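Local coordinates for glucocorticoid modulatory element-binding protein 1 (Homo sapiens, PDB 1OQJ) that binds glucocorticoid modulatory elements in DNA through its SAND domain, raises transcriptional sensitivity to low glucocorticoid concentrations and serves as an auxiliary factor in parvovirus replication, at residues Tyr10-Gly15 with Lys46-Leu51. Residues are numbered along the deposited sequence; the frame is centred on the assembly and turned at random.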
ATOM      1  N   TYR A  10      -0.943   6.554  -6.653  1.00  6.99           N
ATOM      2  CA  TYR A  10      -0.326   7.497  -5.726  1.00  6.63           C
ATOM      3  C   TYR A  10       1.143   7.165  -5.533  1.00  7.38           C
ATOM      4  O   TYR A  10       1.521   5.993  -5.478  1.00  7.75           O
ATOM      5  CB  TYR A  10      -0.991   7.456  -4.348  1.00  8.31           C
ATOM      6  CG  TYR A  10      -2.408   7.958  -4.318  1.00  8.54           C
ATOM      7  CD1 TYR A  10      -3.477   7.084  -4.469  1.00 10.21           C
ATOM      8  CD2 TYR A  10      -2.678   9.312  -4.144  1.00 10.87           C
ATOM      9  CE1 TYR A  10      -4.790   7.546  -4.448  1.00 10.39           C
ATOM     10  CE2 TYR A  10      -3.982   9.787  -4.122  1.00  9.92           C
ATOM     11  CZ  TYR A  10      -5.033   8.898  -4.275  1.00 11.04           C
ATOM     12  OH  TYR A  10      -6.330   9.363  -4.264  1.00 13.32           O
ATOM     13  N   PRO A  11       1.993   8.194  -5.450  1.00  8.01           N
ATOM     14  CA  PRO A  11       3.423   7.965  -5.246  1.00  8.15           C
ATOM     15  C   PRO A  11       3.604   7.635  -3.764  1.00  8.96           C
ATOM     16  O   PRO A  11       3.073   8.341  -2.897  1.00  9.12           O
ATOM     17  CB  PRO A  11       4.045   9.308  -5.630  1.00  8.18           C
ATOM     18  CG  PRO A  11       2.990  10.292  -5.203  1.00  8.33           C
ATOM     19  CD  PRO A  11       1.708   9.624  -5.672  1.00  8.34           C
ATOM     20  N   ILE A  12       4.326   6.557  -3.474  1.00  7.33           N
ATOM     21  CA  ILE A  12       4.557   6.157  -2.088  1.00  9.16           C
ATOM     22  C   ILE A  12       6.039   5.927  -1.837  1.00  8.86           C
ATOM     23  O   ILE A  12       6.840   5.866  -2.772  1.00  8.64           O
ATOM     24  CB  ILE A  12       3.795   4.857  -1.727  1.00  8.43           C
ATOM     25  CG1 ILE A  12       4.249   3.703  -2.628  1.00  8.18           C
ATOM     26  CG2 ILE A  12       2.286   5.091  -1.846  1.00  8.87           C
ATOM     27  CD1 ILE A  12       3.664   2.346  -2.245  1.00  9.31           C
ATOM     28  N   THR A  13       6.399   5.812  -0.563  1.00  7.30           N
ATOM     29  CA  THR A  13       7.781   5.565  -0.183  1.00  8.52           C
ATOM     30  C   THR A  13       7.832   4.624   1.009  1.00  8.29           C
ATOM     31  O   THR A  13       6.826   4.373   1.675  1.00  9.48           O
ATOM     32  CB  THR A  13       8.515   6.857   0.238  1.00  8.50           C
ATOM     33  OG1 THR A  13       7.921   7.377   1.437  1.00 10.07           O
ATOM     34  CG2 THR A  13       8.438   7.902  -0.863  1.00  9.54           C
ATOM     35  N   CYS A  14       9.017   4.084   1.246  1.00  9.66           N
ATOM     36  CA  CYS A  14       9.272   3.221   2.387  1.00  9.10           C
ATOM     37  C   CYS A  14      10.767   3.357   2.566  1.00 12.17           C
ATOM     38  O   CYS A  14      11.536   2.986   1.684  1.00 10.72           O
ATOM     39  CB  CYS A  14       8.903   1.766   2.116  1.00 10.01           C
ATOM     40  SG  CYS A  14       9.141   0.746   3.596  1.00 11.72           S
ATOM     41  N   GLY A  15      11.177   3.908   3.702  1.00 13.00           N
ATOM     42  CA  GLY A  15      12.592   4.115   3.918  1.00 13.38           C
ATOM     43  C   GLY A  15      13.031   5.104   2.855  1.00 13.43           C
ATOM     44  O   GLY A  15      12.427   6.168   2.711  1.00 14.22           O
ATOM     45  N   LYS A  46       3.863  -6.069   1.194  1.00  9.83           N
ATOM     46  CA  LYS A  46       4.759  -6.819   2.069  1.00 10.20           C
ATOM     47  C   LYS A  46       6.143  -6.930   1.440  1.00 10.61           C
ATOM     48  O   LYS A  46       7.156  -6.739   2.115  1.00 11.01           O
ATOM     49  CB  LYS A  46       4.210  -8.222   2.344  1.00 11.38           C
ATOM     50  CG  LYS A  46       5.034  -9.000   3.362  1.00 14.57           C
ATOM     51  CD  LYS A  46       4.445 -10.372   3.641  1.00 17.49           C
ATOM     52  CE  LYS A  46       5.186 -11.058   4.781  1.00 22.92           C
ATOM     53  NZ  LYS A  46       4.679 -12.435   5.042  1.00 26.58           N
ATOM     54  N   HIS A  47       6.192  -7.229   0.146  1.00 10.34           N
ATOM     55  CA  HIS A  47       7.477  -7.352  -0.532  1.00  9.53           C
ATOM     56  C   HIS A  47       8.161  -6.003  -0.705  1.00  9.64           C
ATOM     57  O   HIS A  47       9.377  -5.899  -0.535  1.00  8.98           O
ATOM     58  CB  HIS A  47       7.303  -8.057  -1.876  1.00 10.26           C
ATOM     59  CG  HIS A  47       7.034  -9.524  -1.741  1.00 10.90           C
ATOM     60  ND1 HIS A  47       6.645 -10.315  -2.800  1.00 11.83           N
ATOM     61  CD2 HIS A  47       7.111 -10.346  -0.666  1.00 12.18           C
ATOM     62  CE1 HIS A  47       6.493 -11.561  -2.384  1.00 13.37           C
ATOM     63  NE2 HIS A  47       6.769 -11.607  -1.093  1.00 12.39           N
ATOM     64  N   PHE A  48       7.393  -4.969  -1.034  1.00  9.47           N
ATOM     65  CA  PHE A  48       7.978  -3.645  -1.184  1.00  9.67           C
ATOM     66  C   PHE A  48       8.638  -3.237   0.133  1.00  9.24           C
ATOM     67  O   PHE A  48       9.784  -2.788   0.155  1.00 10.05           O
ATOM     68  CB  PHE A  48       6.896  -2.629  -1.559  1.00  8.86           C
ATOM     69  CG  PHE A  48       7.379  -1.208  -1.579  1.00  8.20           C
ATOM     70  CD1 PHE A  48       8.504  -0.852  -2.322  1.00  8.26           C
ATOM     71  CD2 PHE A  48       6.712  -0.221  -0.855  1.00  7.23           C
ATOM     72  CE1 PHE A  48       8.962   0.467  -2.349  1.00  8.59           C
ATOM     73  CE2 PHE A  48       7.157   1.103  -0.873  1.00  7.14           C
ATOM     74  CZ  PHE A  48       8.286   1.445  -1.623  1.00  8.33           C
ATOM     75  N   VAL A  49       7.906  -3.402   1.230  1.00 10.18           N
ATOM     76  CA  VAL A  49       8.417  -3.053   2.549  1.00  9.97           C
ATOM     77  C   VAL A  49       9.682  -3.842   2.881  1.00  9.68           C
ATOM     78  O   VAL A  49      10.629  -3.297   3.453  1.00 10.14           O
ATOM     79  CB  VAL A  49       7.338  -3.298   3.631  1.00  8.49           C
ATOM     80  CG1 VAL A  49       7.942  -3.166   5.029  1.00 10.32           C
ATOM     81  CG2 VAL A  49       6.204  -2.297   3.457  1.00 10.95           C
ATOM     82  N   HIS A  50       9.706  -5.118   2.511  1.00  9.84           N
ATOM     83  CA  HIS A  50      10.876  -5.933   2.790  1.00 11.32           C
ATOM     84  C   HIS A  50      12.091  -5.437   2.022  1.00 11.52           C
ATOM     85  O   HIS A  50      13.174  -5.286   2.589  1.00 11.73           O
ATOM     86  CB  HIS A  50      10.637  -7.389   2.422  1.00 12.01           C
ATOM     87  CG  HIS A  50      11.776  -8.276   2.807  1.00 12.15           C
ATOM     88  ND1 HIS A  50      11.984  -8.687   4.106  1.00 13.28           N
ATOM     89  CD2 HIS A  50      12.827  -8.740   2.092  1.00 12.55           C
ATOM     90  CE1 HIS A  50      13.116  -9.363   4.175  1.00 13.56           C
ATOM     91  NE2 HIS A  50      13.649  -9.410   2.966  1.00 13.10           N
ATOM     92  N   LEU A  51      11.906  -5.197   0.727  1.00 11.63           N
ATOM     93  CA  LEU A  51      12.994  -4.726  -0.120  1.00 10.14           C
ATOM     94  C   LEU A  51      13.482  -3.347   0.302  1.00 11.25           C
ATOM     95  O   LEU A  51      14.652  -3.007   0.109  1.00 13.01           O
ATOM     96  CB  LEU A  51      12.546  -4.704  -1.586  1.00 10.13           C
ATOM     97  CG  LEU A  51      12.247  -6.081  -2.183  1.00 10.12           C
ATOM     98  CD1 LEU A  51      11.695  -5.930  -3.592  1.00 10.23           C
ATOM     99  CD2 LEU A  51      13.525  -6.919  -2.196  1.00 10.61           C
TER
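Phe48 pushes the CD2-CE2-CZ side of its ring against Cys14 and Ile12, packing helix 45-51 on outermost strand 9-14 of the four-stranded antiparallel sheet in the SAND domain. Its CG lies anti to the backbone N (chi1 173°), and this torsion carries the ring from the helix to the strand. The axes of strand 10-14 and helix 46-51 come within 8.9 Å at an angle of 50°. Cys14 and Val49 have the nearest CA pair across the two segments. The tightest approach is Cys14 CB to Phe48 CE2, 3.5 Å, oblique to the ring. From the other member of this strand face, Ile12 CD1 reaches the same CE2 at 4.0 Å, again obliquely; the two side chains run past each other in opposite directions. Between them the strand backbone meets the ring edge, with Thr13 C close to the ring plane. Ala19 and Ser17 of the neighbouring strand also touch Phe48, and Phe38 packs edge-to-face with it, which places the ring buried between the sheet and helix 45-51. No hydrogen bond crosses between the segments, so apolar packing and a sulfur-aromatic contact join them: Cys14 SG is 5.4 Å from the Phe48 ring centroid, 28° off the normal, an oblique approach. Cys14 also touches Lys54, a DNA-binding residue, so this packing lies beside the DNA-contacting region. The torsion that sets SG anti to its backbone N turns the sulfur toward Val49. Cys14 SG lies 4.0 Å from Val49 CA and 4.2 Å from Val49 CG2.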